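Local coordinates for protein acyl-CoA dehydrogenase (PDB 2Z1Q) that probably catalyses the FAD-dependent alpha,beta-dehydrogenation of saturated acyl-CoA thioesters to 2,3-dehydroacyl-CoA, passing the electrons to an acceptor, at residues A269-G274 against E360-V365; R312-E317 against L496-R501. All blocks are in the same frame, centred on the assembly; numbering follows the deposited sequence.

Contact 1 (A269-G274 against E360-V365); sequences AGAVGG and EVLDYV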
ATOM      1  N   ALA B 269      -0.795  -9.148  17.050  1.00 23.12           N
ATOM      2  CA  ALA B 269      -0.320  -8.258  18.109  1.00 23.37           C
ATOM      3  C   ALA B 269       0.911  -7.516  17.595  1.00 23.50           C
ATOM      4  O   ALA B 269       1.111  -6.329  17.885  1.00 23.18           O
ATOM      5  CB  ALA B 269       0.017  -9.054  19.378  1.00 22.54           C
ATOM      6  N   GLY B 270       1.740  -8.225  16.832  1.00 24.42           N
ATOM      7  CA  GLY B 270       2.924  -7.600  16.273  1.00 21.76           C
ATOM      8  C   GLY B 270       2.520  -6.433  15.390  1.00 19.47           C
ATOM      9  O   GLY B 270       3.070  -5.346  15.503  1.00 21.74           O
ATOM     10  N   ALA B 271       1.550  -6.645  14.513  1.00 19.93           N
ATOM     11  CA  ALA B 271       1.096  -5.575  13.628  1.00 20.61           C
ATOM     12  C   ALA B 271       0.582  -4.375  14.427  1.00 21.07           C
ATOM     13  O   ALA B 271       0.863  -3.216  14.081  1.00 20.77           O
ATOM     14  CB  ALA B 271       0.004  -6.092  12.689  1.00 21.73           C
ATOM     15  N   VAL B 272      -0.165  -4.637  15.496  1.00 20.65           N
ATOM     16  CA  VAL B 272      -0.678  -3.554  16.316  1.00 20.45           C
ATOM     17  C   VAL B 272       0.516  -2.756  16.841  1.00 22.11           C
ATOM     18  O   VAL B 272       0.537  -1.529  16.742  1.00 24.14           O
ATOM     19  CB  VAL B 272      -1.551  -4.113  17.461  1.00 21.78           C
ATOM     20  CG1 VAL B 272      -1.798  -3.050  18.508  1.00 18.65           C
ATOM     21  CG2 VAL B 272      -2.891  -4.618  16.877  1.00 23.91           C
ATOM     22  N   GLY B 273       1.529  -3.445  17.366  1.00 23.34           N
ATOM     23  CA  GLY B 273       2.702  -2.744  17.855  1.00 19.38           C
ATOM     24  C   GLY B 273       3.392  -1.926  16.779  1.00 21.83           C
ATOM     25  O   GLY B 273       3.752  -0.771  17.002  1.00 20.83           O
ATOM     26  N   GLY B 274       3.595  -2.514  15.602  1.00 23.57           N
ATOM     27  CA  GLY B 274       4.263  -1.775  14.545  1.00 22.89           C
ATOM     28  C   GLY B 274       3.483  -0.540  14.159  1.00 21.66           C
ATOM     29  O   GLY B 274       4.059   0.535  13.937  1.00 21.60           O
ATOM     30  N   GLU B 360      -3.612  -5.617   7.898  1.00 23.52           N
ATOM     31  CA  GLU B 360      -4.198  -4.593   7.026  1.00 23.88           C
ATOM     32  C   GLU B 360      -4.243  -3.223   7.668  1.00 23.74           C
ATOM     33  O   GLU B 360      -4.146  -2.206   6.977  1.00 23.71           O
ATOM     34  CB  GLU B 360      -5.581  -5.032   6.542  1.00 24.63           C
ATOM     35  CG  GLU B 360      -5.438  -6.255   5.630  1.00 29.22           C
ATOM     36  CD  GLU B 360      -6.721  -6.670   4.935  1.00 33.09           C
ATOM     37  OE1 GLU B 360      -6.663  -7.669   4.190  1.00 33.47           O
ATOM     38  OE2 GLU B 360      -7.778  -6.015   5.116  1.00 35.98           O
ATOM     39  N   VAL B 361      -4.378  -3.188   8.990  1.00 23.04           N
ATOM     40  CA  VAL B 361      -4.375  -1.911   9.697  1.00 22.64           C
ATOM     41  C   VAL B 361      -2.937  -1.354   9.633  1.00 22.27           C
ATOM     42  O   VAL B 361      -2.748  -0.200   9.278  1.00 21.31           O
ATOM     43  CB  VAL B 361      -4.812  -2.063  11.164  1.00 22.30           C
ATOM     44  CG1 VAL B 361      -4.491  -0.791  11.925  1.00 20.37           C
ATOM     45  CG2 VAL B 361      -6.324  -2.356  11.238  1.00 20.62           C
ATOM     46  N   LEU B 362      -1.939  -2.182   9.957  1.00 21.42           N
ATOM     47  CA  LEU B 362      -0.531  -1.746   9.882  1.00 22.57           C
ATOM     48  C   LEU B 362      -0.188  -1.256   8.461  1.00 21.69           C
ATOM     49  O   LEU B 362       0.454  -0.221   8.295  1.00 22.65           O
ATOM     50  CB  LEU B 362       0.421  -2.896  10.281  1.00 20.57           C
ATOM     51  CG  LEU B 362       1.912  -2.602  10.051  1.00 21.74           C
ATOM     52  CD1 LEU B 362       2.308  -1.442  10.922  1.00 21.33           C
ATOM     53  CD2 LEU B 362       2.781  -3.818  10.348  1.00 20.45           C
ATOM     54  N   ASP B 363      -0.642  -1.987   7.447  1.00 19.93           N
ATOM     55  CA  ASP B 363      -0.403  -1.620   6.051  1.00 23.16           C
ATOM     56  C   ASP B 363      -0.843  -0.169   5.841  1.00 20.87           C
ATOM     57  O   ASP B 363      -0.077   0.674   5.351  1.00 18.74           O
ATOM     58  CB  ASP B 363      -1.206  -2.572   5.148  1.00 28.12           C
ATOM     59  CG  ASP B 363      -1.024  -2.295   3.658  1.00 34.72           C
ATOM     60  OD1 ASP B 363      -0.170  -2.945   3.008  1.00 37.61           O
ATOM     61  OD2 ASP B 363      -1.742  -1.418   3.138  1.00 39.06           O
ATOM     62  N   TYR B 364      -2.078   0.120   6.234  1.00 20.20           N
ATOM     63  CA  TYR B 364      -2.625   1.463   6.121  1.00 19.16           C
ATOM     64  C   TYR B 364      -1.816   2.487   6.910  1.00 19.00           C
ATOM     65  O   TYR B 364      -1.488   3.551   6.389  1.00 19.37           O
ATOM     66  CB  TYR B 364      -4.072   1.508   6.611  1.00 21.92           C
ATOM     67  CG  TYR B 364      -4.632   2.907   6.650  1.00 20.41           C
ATOM     68  CD1 TYR B 364      -5.102   3.520   5.493  1.00 22.65           C
ATOM     69  CD2 TYR B 364      -4.661   3.631   7.841  1.00 23.67           C
ATOM     70  CE1 TYR B 364      -5.591   4.826   5.512  1.00 23.58           C
ATOM     71  CE2 TYR B 364      -5.151   4.942   7.878  1.00 24.43           C
ATOM     72  CZ  TYR B 364      -5.613   5.530   6.707  1.00 25.31           C
ATOM     73  OH  TYR B 364      -6.102   6.814   6.734  1.00 26.70           O
ATOM     74  N   VAL B 365      -1.499   2.162   8.165  1.00 19.89           N
ATOM     75  CA  VAL B 365      -0.747   3.059   9.037  1.00 21.03           C
ATOM     76  C   VAL B 365       0.663   3.370   8.495  1.00 19.88           C
ATOM     77  O   VAL B 365       1.069   4.533   8.456  1.00 20.99           O
ATOM     78  CB  VAL B 365      -0.695   2.476  10.492  1.00 22.05           C
ATOM     79  CG1 VAL B 365       0.174   3.338  11.403  1.00 21.59           C
ATOM     80  CG2 VAL B 365      -2.128   2.403  11.047  1.00 21.02           C
TER
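Ala271 and Leu362 bring two helices close together, their CA atoms 5.6 Å apart. The two turns, 269-274 and 360-365, belong to helices 252-288 and 348-372 of the C-terminal helical bundle of the acyl-CoA dehydrogenase fold, and the near approach is possible because small residues face the neighbour. Leu362 carries the contact from helix 348-372. Its CB rests against the backbone and methyl of Ala271, 3.8 Å from Ala271 O and 4.0 Å from Ala271 CB. Beyond CB, CG lies anti to the backbone N (chi1 172°), which swings it toward Gly274; chi2 (63°) then parts the two methyls. CD2 comes to 4.1 Å from Ala271 CA, whereas CD1 reaches on to the next turn and meets the bare backbone of Gly274.

No polar bond links the two segments; they meet through carbon contacts and the carbonyl of Ala271. Leu362 also touches Ala275, the residue following Gly274, and Val365, one turn further on, packs on Ala275 and Ala278. Helix 300-331 covers another flank, with Val272 on Ala316 and Val361 on Arg312, and helix 90-99 also touches 269-274. Helix 348-372 is tied by charge as well: Glu360 forms a salt bridge with Arg405 and Asp363 with Arg395. A bound FAD lies about 14 Å from the side chain of Leu362, so this packing belongs to the bundle's interior, not to the cofactor pocket. Closest is the glycine site, where Leu362 CD1 sits 3.6 Å from the carbonyl carbon C of Gly274, and a beta carbon on Gly274 would come within about 3.5 Å of CD1.

Contact 2 (R312-E317 against L496-R501); sequences RIYAAE and LLRARR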
ATOM      1  N   ARG B 312      -8.104   2.903  13.595  1.00 24.35           N
ATOM      2  CA  ARG B 312      -7.897   1.518  13.183  1.00 24.32           C
ATOM      3  C   ARG B 312      -7.005   0.761  14.165  1.00 24.04           C
ATOM      4  O   ARG B 312      -7.232  -0.409  14.446  1.00 25.49           O
ATOM      5  CB  ARG B 312      -7.340   1.474  11.768  1.00 24.28           C
ATOM      6  CG  ARG B 312      -8.196   2.256  10.777  1.00 25.72           C
ATOM      7  CD  ARG B 312      -7.961   1.806   9.354  1.00 27.17           C
ATOM      8  NE  ARG B 312      -8.422   2.791   8.378  1.00 28.25           N
ATOM      9  CZ  ARG B 312      -8.419   2.594   7.063  1.00 30.13           C
ATOM     10  NH1 ARG B 312      -8.851   3.543   6.243  1.00 28.79           N
ATOM     11  NH2 ARG B 312      -7.990   1.435   6.567  1.00 30.74           N
ATOM     12  N   ILE B 313      -6.001   1.428  14.706  1.00 23.85           N
ATOM     13  CA  ILE B 313      -5.138   0.768  15.673  1.00 24.75           C
ATOM     14  C   ILE B 313      -5.946   0.362  16.916  1.00 25.41           C
ATOM     15  O   ILE B 313      -5.784  -0.745  17.430  1.00 26.13           O
ATOM     16  CB  ILE B 313      -3.980   1.697  16.086  1.00 23.82           C
ATOM     17  CG1 ILE B 313      -3.057   1.941  14.887  1.00 20.44           C
ATOM     18  CG2 ILE B 313      -3.224   1.092  17.241  1.00 21.03           C
ATOM     19  CD1 ILE B 313      -2.074   3.065  15.128  1.00 21.79           C
ATOM     20  N   TYR B 314      -6.821   1.246  17.389  1.00 25.67           N
ATOM     21  CA  TYR B 314      -7.637   0.937  18.560  1.00 25.11           C
ATOM     22  C   TYR B 314      -8.514  -0.286  18.316  1.00 24.59           C
ATOM     23  O   TYR B 314      -8.600  -1.187  19.156  1.00 23.91           O
ATOM     24  CB  TYR B 314      -8.517   2.140  18.929  1.00 27.20           C
ATOM     25  CG  TYR B 314      -9.508   1.841  20.025  1.00 28.48           C
ATOM     26  CD1 TYR B 314      -9.094   1.701  21.342  1.00 29.23           C
ATOM     27  CD2 TYR B 314     -10.867   1.659  19.732  1.00 28.68           C
ATOM     28  CE1 TYR B 314      -9.996   1.384  22.354  1.00 31.74           C
ATOM     29  CE2 TYR B 314     -11.776   1.345  20.733  1.00 30.02           C
ATOM     30  CZ  TYR B 314     -11.330   1.207  22.045  1.00 30.94           C
ATOM     31  OH  TYR B 314     -12.184   0.880  23.067  1.00 28.13           O
ATOM     32  N   ALA B 315      -9.159  -0.330  17.157  1.00 24.05           N
ATOM     33  CA  ALA B 315     -10.005  -1.460  16.821  1.00 25.33           C
ATOM     34  C   ALA B 315      -9.198  -2.767  16.811  1.00 24.71           C
ATOM     35  O   ALA B 315      -9.581  -3.732  17.470  1.00 25.77           O
ATOM     36  CB  ALA B 315     -10.675  -1.236  15.461  1.00 25.93           C
ATOM     37  N   ALA B 316      -8.083  -2.799  16.078  1.00 23.57           N
ATOM     38  CA  ALA B 316      -7.264  -4.019  16.004  1.00 21.70           C
ATOM     39  C   ALA B 316      -6.754  -4.426  17.387  1.00 21.61           C
ATOM     40  O   ALA B 316      -6.790  -5.595  17.759  1.00 21.21           O
ATOM     41  CB  ALA B 316      -6.078  -3.808  15.060  1.00 19.23           C
ATOM     42  N   GLU B 317      -6.269  -3.443  18.134  1.00 21.53           N
ATOM     43  CA  GLU B 317      -5.751  -3.700  19.469  1.00 24.28           C
ATOM     44  C   GLU B 317      -6.830  -4.321  20.349  1.00 25.02           C
ATOM     45  O   GLU B 317      -6.558  -5.250  21.106  1.00 25.47           O
ATOM     46  CB  GLU B 317      -5.272  -2.400  20.131  1.00 21.25           C
ATOM     47  CG  GLU B 317      -4.585  -2.653  21.474  1.00 22.47           C
ATOM     48  CD  GLU B 317      -4.455  -1.397  22.329  1.00 23.90           C
ATOM     49  OE1 GLU B 317      -3.534  -1.360  23.170  1.00 24.07           O
ATOM     50  OE2 GLU B 317      -5.266  -0.452  22.169  1.00 24.14           O
ATOM     51  N   LEU B 496     -16.123  -1.257  20.652  1.00 31.15           N
ATOM     52  CA  LEU B 496     -17.216  -0.564  21.339  1.00 33.20           C
ATOM     53  C   LEU B 496     -17.346  -0.968  22.799  1.00 32.02           C
ATOM     54  O   LEU B 496     -17.467  -0.116  23.675  1.00 31.80           O
ATOM     55  CB  LEU B 496     -18.539  -0.818  20.608  1.00 35.04           C
ATOM     56  CG  LEU B 496     -19.082   0.331  19.748  1.00 38.65           C
ATOM     57  CD1 LEU B 496     -20.003  -0.216  18.668  1.00 39.86           C
ATOM     58  CD2 LEU B 496     -19.817   1.336  20.634  1.00 39.75           C
ATOM     59  N   LEU B 497     -17.322  -2.270  23.057  1.00 32.45           N
ATOM     60  CA  LEU B 497     -17.438  -2.757  24.426  1.00 32.57           C
ATOM     61  C   LEU B 497     -16.305  -2.236  25.295  1.00 33.43           C
ATOM     62  O   LEU B 497     -16.496  -1.992  26.482  1.00 34.57           O
ATOM     63  CB  LEU B 497     -17.451  -4.285  24.447  1.00 31.60           C
ATOM     64  CG  LEU B 497     -18.649  -4.940  23.755  1.00 34.45           C
ATOM     65  CD1 LEU B 497     -18.544  -6.448  23.848  1.00 31.30           C
ATOM     66  CD2 LEU B 497     -19.935  -4.461  24.401  1.00 34.60           C
ATOM     67  N   ARG B 498     -15.123  -2.061  24.711  1.00 33.77           N
ATOM     68  CA  ARG B 498     -13.988  -1.562  25.478  1.00 32.45           C
ATOM     69  C   ARG B 498     -14.149  -0.062  25.730  1.00 32.04           C
ATOM     70  O   ARG B 498     -13.804   0.431  26.804  1.00 31.60           O
ATOM     71  CB  ARG B 498     -12.668  -1.843  24.744  1.00 30.89           C
ATOM     72  CG  ARG B 498     -11.418  -1.195  25.373  1.00 30.58           C
ATOM     73  CD  ARG B 498     -10.160  -1.452  24.538  1.00 30.18           C
ATOM     74  NE  ARG B 498      -8.991  -0.723  25.038  1.00 29.57           N
ATOM     75  CZ  ARG B 498      -7.818  -0.647  24.407  1.00 30.40           C
ATOM     76  NH1 ARG B 498      -6.820   0.042  24.954  1.00 28.17           N
ATOM     77  NH2 ARG B 498      -7.638  -1.249  23.233  1.00 26.48           N
ATOM     78  N   ALA B 499     -14.681   0.657  24.745  1.00 32.01           N
ATOM     79  CA  ALA B 499     -14.871   2.095  24.879  1.00 34.08           C
ATOM     80  C   ALA B 499     -15.808   2.442  26.049  1.00 35.65           C
ATOM     81  O   ALA B 499     -15.661   3.488  26.682  1.00 33.52           O
ATOM     82  CB  ALA B 499     -15.422   2.677  23.583  1.00 33.62           C
ATOM     83  N   ARG B 500     -16.766   1.550  26.311  1.00 37.78           N
ATOM     84  CA  ARG B 500     -17.740   1.725  27.392  1.00 40.45           C
ATOM     85  C   ARG B 500     -17.072   1.666  28.763  1.00 40.82           C
ATOM     86  O   ARG B 500     -17.423   2.422  29.670  1.00 40.41           O
ATOM     87  CB  ARG B 500     -18.829   0.643  27.296  1.00 42.11           C
ATOM     88  CG  ARG B 500     -19.740   0.788  26.078  1.00 45.18           C
ATOM     89  CD  ARG B 500     -20.575   2.060  26.163  1.00 48.10           C
ATOM     90  NE  ARG B 500     -20.834   2.666  24.858  1.00 51.07           N
ATOM     91  CZ  ARG B 500     -21.565   2.114  23.894  1.00 51.94           C
ATOM     92  NH1 ARG B 500     -21.734   2.756  22.744  1.00 53.20           N
ATOM     93  NH2 ARG B 500     -22.132   0.930  24.077  1.00 52.54           N
ATOM     94  N   ARG B 501     -16.108   0.763  28.904  1.00 40.74           N
ATOM     95  CA  ARG B 501     -15.379   0.620  30.155  1.00 41.80           C
ATOM     96  C   ARG B 501     -14.298   1.676  30.244  1.00 43.50           C
ATOM     97  O   ARG B 501     -14.154   2.358  31.253  1.00 44.89           O
ATOM     98  CB  ARG B 501     -14.728  -0.747  30.212  1.00 40.95           C
ATOM     99  CG  ARG B 501     -15.710  -1.873  30.091  1.00 41.43           C
ATOM    100  CD  ARG B 501     -14.955  -3.153  30.000  1.00 40.08           C
ATOM    101  NE  ARG B 501     -14.008  -3.255  31.100  1.00 40.67           N
ATOM    102  CZ  ARG B 501     -13.054  -4.173  31.175  1.00 39.24           C
ATOM    103  NH1 ARG B 501     -12.236  -4.194  32.218  1.00 38.20           N
ATOM    104  NH2 ARG B 501     -12.915  -5.065  30.204  1.00 36.89           N
TER
HETATM  105  O   HOH W   1      -4.024   0.597  25.120  1.00 41.18           O
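Glu317 and Arg498 form the charged link between helices 300-331 and 476-502. Arg498 NH2 donates to Glu317 OE2 at 2.7 Å, in the guanidinium plane but well above the carboxylate plane, and a weak bond from NH1 reaches the same oxygen. OE2 also bonds Tyr573 OH, while OE1 pairs with Lys276; a water O bridges the two residues, 2.8 Å from Glu317 OE1 and 2.9 Å from Arg498 NH1. Arg498 has further partners in Glu26 at NE and Ser318 at NH2, a setting likely to favour the ionised forms of both residues.

Packing falls to Tyr314. With its CG anti to the backbone N (chi1 173°), the ring stretches across to the other helix, and CE1 lies 3.3 Å above the Arg498 guanidinium plane, near its rim, the two planes 39° apart. The extended arginine passes the phenol, its CG 3.2 Å from Tyr314 OH. That hydroxyl hydrogen-bonds Ala495 O; it lies near Ala499 N too, at an angle too poor for a bond.

With an alanine in place of Arg498, Glu317 and Glu26 would probably both lose a cationic mate, and a gap would be likely to open beside the Tyr314 ring.

The axes of segments 312-317 and 496-501 approach to 10.5 Å at 98°, a near-perpendicular helix crossing bridged by long side chains within the all-helical C-terminal part of the acyl-CoA dehydrogenase architecture.

In the fold
Both contacts are buried, but contact 1 lies deeper, its centre about 9 Å from the chain centre against about 18 Å for contact 2. They share no helix. Instead, 312-317 packs against both segments of contact 1: Val272 CG2 lies 3.8 Å from Glu317 N, and Arg312 makes a cation-pi contact with Tyr364. Helix 300-331 thus stands between the inner pair and helix 476-502. The chemistry changes accordingly, from small residues and a leucine at close-set backbones to long polar side chains and a water across widely spaced helices. Along the chain the segments of the two contacts alternate, so the connections between them cross.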